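PDB 4MC3: (2Z,6E)-hedycaryol synthase, which catalyses the magnesium-dependent 1,11-cyclisation of (2E,6E)-farnesyl diphosphate, with addition of water, to (2Z,6E)-hedycaryol and diphosphate. Local coordinates for the (3R,6E)-3,7,11-trimethyldodeca-1,6,10-trien-3-ol site. Sequence-based numbering; all coordinates share one arbitrary frame.

The (3R,6E)-3,7,11-trimethyldodeca-1,6,10-trien-3-ol site. Residues 55, 75, 78, 149, 178-179, 181, 183-184, 217, 221, 306, 309-310. With 28U ((3R,6E)-3,7,11-trimethyldodeca-1,6,10-trien-3-ol), chain B.
Nerolidol, a poorly ordered surrogate, lies folded in the active-site cleft of a class I terpene synthase, which hides 338 of its 405 Å² of surface. Apolar contacts do most of the holding, as suits a hydrocarbon chain. Around the tertiary alcohol, Ile217 brings CG2, the branch anti to its backbone N, to the methyl C4 at 3.6 Å, and the bent chain of Met181 delivers its methyl CE to the same group. Trp309, poorly ordered, offers the rim of its six-membered ring, CZ3 lying 3.8 Å from ligand C5. At the opposite end, Phe149, its CG anti to the backbone N (chi1 165°), points CE1 at the olefinic C13, which matches C-11 of the farnesyl chain, 4.0 Å away; the rim faces the ligand in this pose, while the ring's electrons are suited to steadying the cation there. Trp183 lays NE1 over a face of that ring, which is likely to limit its tilting.

Polar groups contribute by position. The carbonyl O of Val179, in the break between helices 168-178 and 181-188, points at the vinyl carbon C2, where it would probably favour developing positive charge. Thr78 holds OG1 in the crowded position between N and carbonyl carbon (chi1 64°), bonding back to Ile75 O at 3.1 Å from above the carbonyl plane, and packs it against ligand C9 at 3.8 Å; a valine here, lacking the hydroxyl, would probably loosen this fixed rotation and disturb the packing. Asn221, from the NSE metal-binding motif, gives ND2 to NE2 of the poorly ordered His310 (2.9 Å), straight at H (168°) but tilted from the imidazole plane. The alcohol O16 lies 3.6 Å from Asn221 ND2, too far for a hydrogen bond.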
loop_
_atom_site.group_PDB
_atom_site.type_symbol
_atom_site.label_atom_id
_atom_site.label_comp_id
_atom_site.label_asym_id
_atom_site.label_seq_id
_atom_site.Cartn_x
_atom_site.Cartn_y
_atom_site.Cartn_z
ATOM N N SER A 55 -8.732 7.777 2.770
ATOM C CA SER A 55 -7.927 6.613 2.570
ATOM C C SER A 55 -6.859 6.498 3.660
ATOM O O SER A 55 -6.720 5.421 4.298
ATOM C CB SER A 55 -7.246 6.688 1.201
ATOM O OG SER A 55 -6.267 5.709 1.092
ATOM N N ILE A 75 0.195 9.867 0.130
ATOM C CA ILE A 75 -0.963 9.415 -0.671
ATOM C C ILE A 75 -1.354 10.441 -1.741
ATOM O O ILE A 75 -1.600 10.081 -2.884
ATOM C CB ILE A 75 -2.138 9.046 0.236
ATOM C CG1 ILE A 75 -1.793 7.803 1.095
ATOM C CG2 ILE A 75 -3.372 8.827 -0.602
ATOM C CD1 ILE A 75 -2.897 7.432 2.087
ATOM N N THR A 78 1.230 10.277 -4.517
ATOM C CA THR A 78 1.080 9.082 -5.358
ATOM C C THR A 78 -0.154 9.140 -6.254
ATOM O O THR A 78 -0.095 8.678 -7.402
ATOM C CB THR A 78 1.206 7.766 -4.550
ATOM O OG1 THR A 78 0.160 7.672 -3.627
ATOM C CG2 THR A 78 2.480 7.723 -3.821
ATOM N N PHE A 149 6.903 -0.409 -5.867
ATOM C CA PHE A 149 5.597 0.180 -6.267
ATOM C C PHE A 149 5.769 0.924 -7.588
ATOM O O PHE A 149 5.023 0.693 -8.525
ATOM C CB PHE A 149 5.092 1.085 -5.129
ATOM C CG PHE A 149 4.004 1.992 -5.512
ATOM C CD1 PHE A 149 2.671 1.564 -5.567
ATOM C CD2 PHE A 149 4.286 3.332 -5.737
ATOM C CE1 PHE A 149 1.674 2.452 -5.942
ATOM C CE2 PHE A 149 3.326 4.187 -6.099
ATOM C CZ PHE A 149 2.030 3.779 -6.232
ATOM N N SER A 178 2.193 -3.124 -6.072
ATOM C CA SER A 178 1.403 -2.103 -6.777
ATOM C C SER A 178 0.233 -1.577 -5.957
ATOM O O SER A 178 -0.185 -0.435 -6.152
ATOM C CB SER A 178 0.945 -2.555 -8.159
ATOM O OG SER A 178 -0.130 -3.508 -8.062
ATOM N N VAL A 179 -0.310 -2.376 -5.026
ATOM C CA VAL A 179 -1.365 -1.905 -4.132
ATOM C C VAL A 179 -0.824 -0.877 -3.136
ATOM O O VAL A 179 -1.600 -0.224 -2.467
ATOM C CB VAL A 179 -2.053 -3.135 -3.455
ATOM C CG1 VAL A 179 -1.175 -3.795 -2.412
ATOM C CG2 VAL A 179 -3.402 -2.762 -2.887
ATOM N N MET A 181 0.498 -1.091 -0.224
ATOM C CA MET A 181 0.475 -1.483 1.180
ATOM C C MET A 181 1.852 -1.480 1.840
ATOM O O MET A 181 2.043 -0.843 2.875
ATOM C CB MET A 181 -0.173 -2.861 1.336
ATOM C CG MET A 181 -1.674 -2.817 1.579
ATOM S SD MET A 181 -2.177 -1.395 2.566
ATOM C CE MET A 181 -3.158 -0.486 1.374
ATOM N N TRP A 183 4.807 -0.012 1.468
ATOM C CA TRP A 183 5.355 1.284 1.877
ATOM C C TRP A 183 4.433 2.078 2.765
ATOM O O TRP A 183 4.860 2.812 3.672
ATOM C CB TRP A 183 5.861 2.123 0.697
ATOM C CG TRP A 183 4.882 2.574 -0.288
ATOM C CD1 TRP A 183 4.632 1.996 -1.475
ATOM C CD2 TRP A 183 4.048 3.718 -0.205
ATOM N NE1 TRP A 183 3.668 2.701 -2.148
ATOM C CE2 TRP A 183 3.273 3.760 -1.369
ATOM C CE3 TRP A 183 3.846 4.718 0.787
ATOM C CZ2 TRP A 183 2.344 4.783 -1.611
ATOM C CZ3 TRP A 183 2.904 5.729 0.512
ATOM C CH2 TRP A 183 2.171 5.735 -0.647
ATOM N N LEU A 184 3.108 1.910 2.574
ATOM C CA LEU A 184 2.163 2.537 3.477
ATOM C C LEU A 184 2.358 2.107 4.892
ATOM O O LEU A 184 2.379 2.878 5.865
ATOM C CB LEU A 184 0.695 2.324 3.010
ATOM C CG LEU A 184 0.375 3.050 1.727
ATOM C CD1 LEU A 184 -0.899 2.488 1.088
ATOM C CD2 LEU A 184 0.113 4.537 1.994
ATOM N N ILE A 217 -6.194 -7.164 0.409
ATOM C CA ILE A 217 -6.630 -5.855 0.047
ATOM C C ILE A 217 -6.662 -5.718 -1.447
ATOM O O ILE A 217 -7.609 -5.157 -2.025
ATOM C CB ILE A 217 -5.710 -4.812 0.745
ATOM C CG1 ILE A 217 -5.935 -4.861 2.264
ATOM C CG2 ILE A 217 -5.907 -3.440 0.200
ATOM C CD1 ILE A 217 -4.869 -4.166 3.088
ATOM N N ASN A 221 -9.863 -5.278 -3.988
ATOM C CA ASN A 221 -9.809 -4.154 -4.953
ATOM C C ASN A 221 -10.060 -4.653 -6.382
ATOM O O ASN A 221 -10.846 -4.058 -7.094
ATOM C CB ASN A 221 -8.508 -3.336 -4.839
ATOM C CG ASN A 221 -8.372 -2.237 -5.889
ATOM O OD1 ASN A 221 -7.948 -2.491 -7.020
ATOM N ND2 ASN A 221 -8.678 -0.995 -5.506
ATOM N N GLN A 306 -9.935 -1.257 4.346
ATOM C CA GLN A 306 -9.863 -1.107 2.903
ATOM C C GLN A 306 -11.048 -1.801 2.214
ATOM O O GLN A 306 -11.465 -1.400 1.128
ATOM C CB GLN A 306 -8.515 -1.578 2.327
ATOM C CG GLN A 306 -7.303 -0.881 2.921
ATOM C CD GLN A 306 -7.335 0.650 2.798
ATOM O OE1 GLN A 306 -7.780 1.159 1.827
ATOM N NE2 GLN A 306 -6.776 1.355 3.775
ATOM N N TRP A 309 -13.692 0.846 2.547
ATOM C CA TRP A 309 -13.368 1.908 1.595
ATOM C C TRP A 309 -13.811 1.510 0.175
ATOM O O TRP A 309 -14.357 2.344 -0.552
ATOM C CB TRP A 309 -11.865 2.219 1.650
ATOM C CG TRP A 309 -11.435 3.498 0.915
ATOM C CD1 TRP A 309 -11.598 4.794 1.343
ATOM C CD2 TRP A 309 -10.746 3.577 -0.338
ATOM N NE1 TRP A 309 -11.072 5.673 0.411
ATOM C CE2 TRP A 309 -10.547 4.948 -0.628
ATOM C CE3 TRP A 309 -10.297 2.620 -1.256
ATOM C CZ2 TRP A 309 -9.907 5.383 -1.789
ATOM C CZ3 TRP A 309 -9.662 3.054 -2.412
ATOM C CH2 TRP A 309 -9.473 4.426 -2.668
ATOM N N HIS A 310 -13.612 0.244 -0.212
ATOM C CA HIS A 310 -14.192 -0.297 -1.474
ATOM C C HIS A 310 -15.645 -0.686 -1.263
ATOM O O HIS A 310 -16.280 -1.266 -2.145
ATOM C CB HIS A 310 -13.428 -1.523 -1.981
ATOM C CG HIS A 310 -11.980 -1.269 -2.233
ATOM N ND1 HIS A 310 -10.998 -1.619 -1.332
ATOM C CD2 HIS A 310 -11.344 -0.680 -3.274
ATOM C CE1 HIS A 310 -9.819 -1.268 -1.807
ATOM N NE2 HIS A 310 -10.003 -0.675 -2.973
HETATM C C4 28U B . -6.217 -0.100 -1.140
HETATM C C5 28U B . -6.063 2.420 -1.335
HETATM C C6 28U B . -4.987 3.013 -0.447
HETATM C C7 28U B . -4.164 4.209 -0.830
HETATM C C8 28U B . -3.919 4.726 -2.065
HETATM C C10 28U B . -4.585 4.295 -3.347
HETATM C C13 28U B . -2.096 3.481 -5.215
HETATM C C15 28U B . -2.911 2.441 -5.962
HETATM O O16 28U B . -6.576 0.927 -3.242
HETATM C C3 28U B . -5.747 1.055 -2.060
HETATM C C2 28U B . -4.271 0.815 -2.415
HETATM C C1 28U B . -3.628 1.660 -3.263
HETATM C C9 28U B . -2.560 5.328 -2.379
HETATM C C11 28U B . -1.503 4.238 -2.756
HETATM C C12 28U B . -1.718 3.263 -3.926
HETATM C C14 28U B . -2.197 4.841 -5.882
#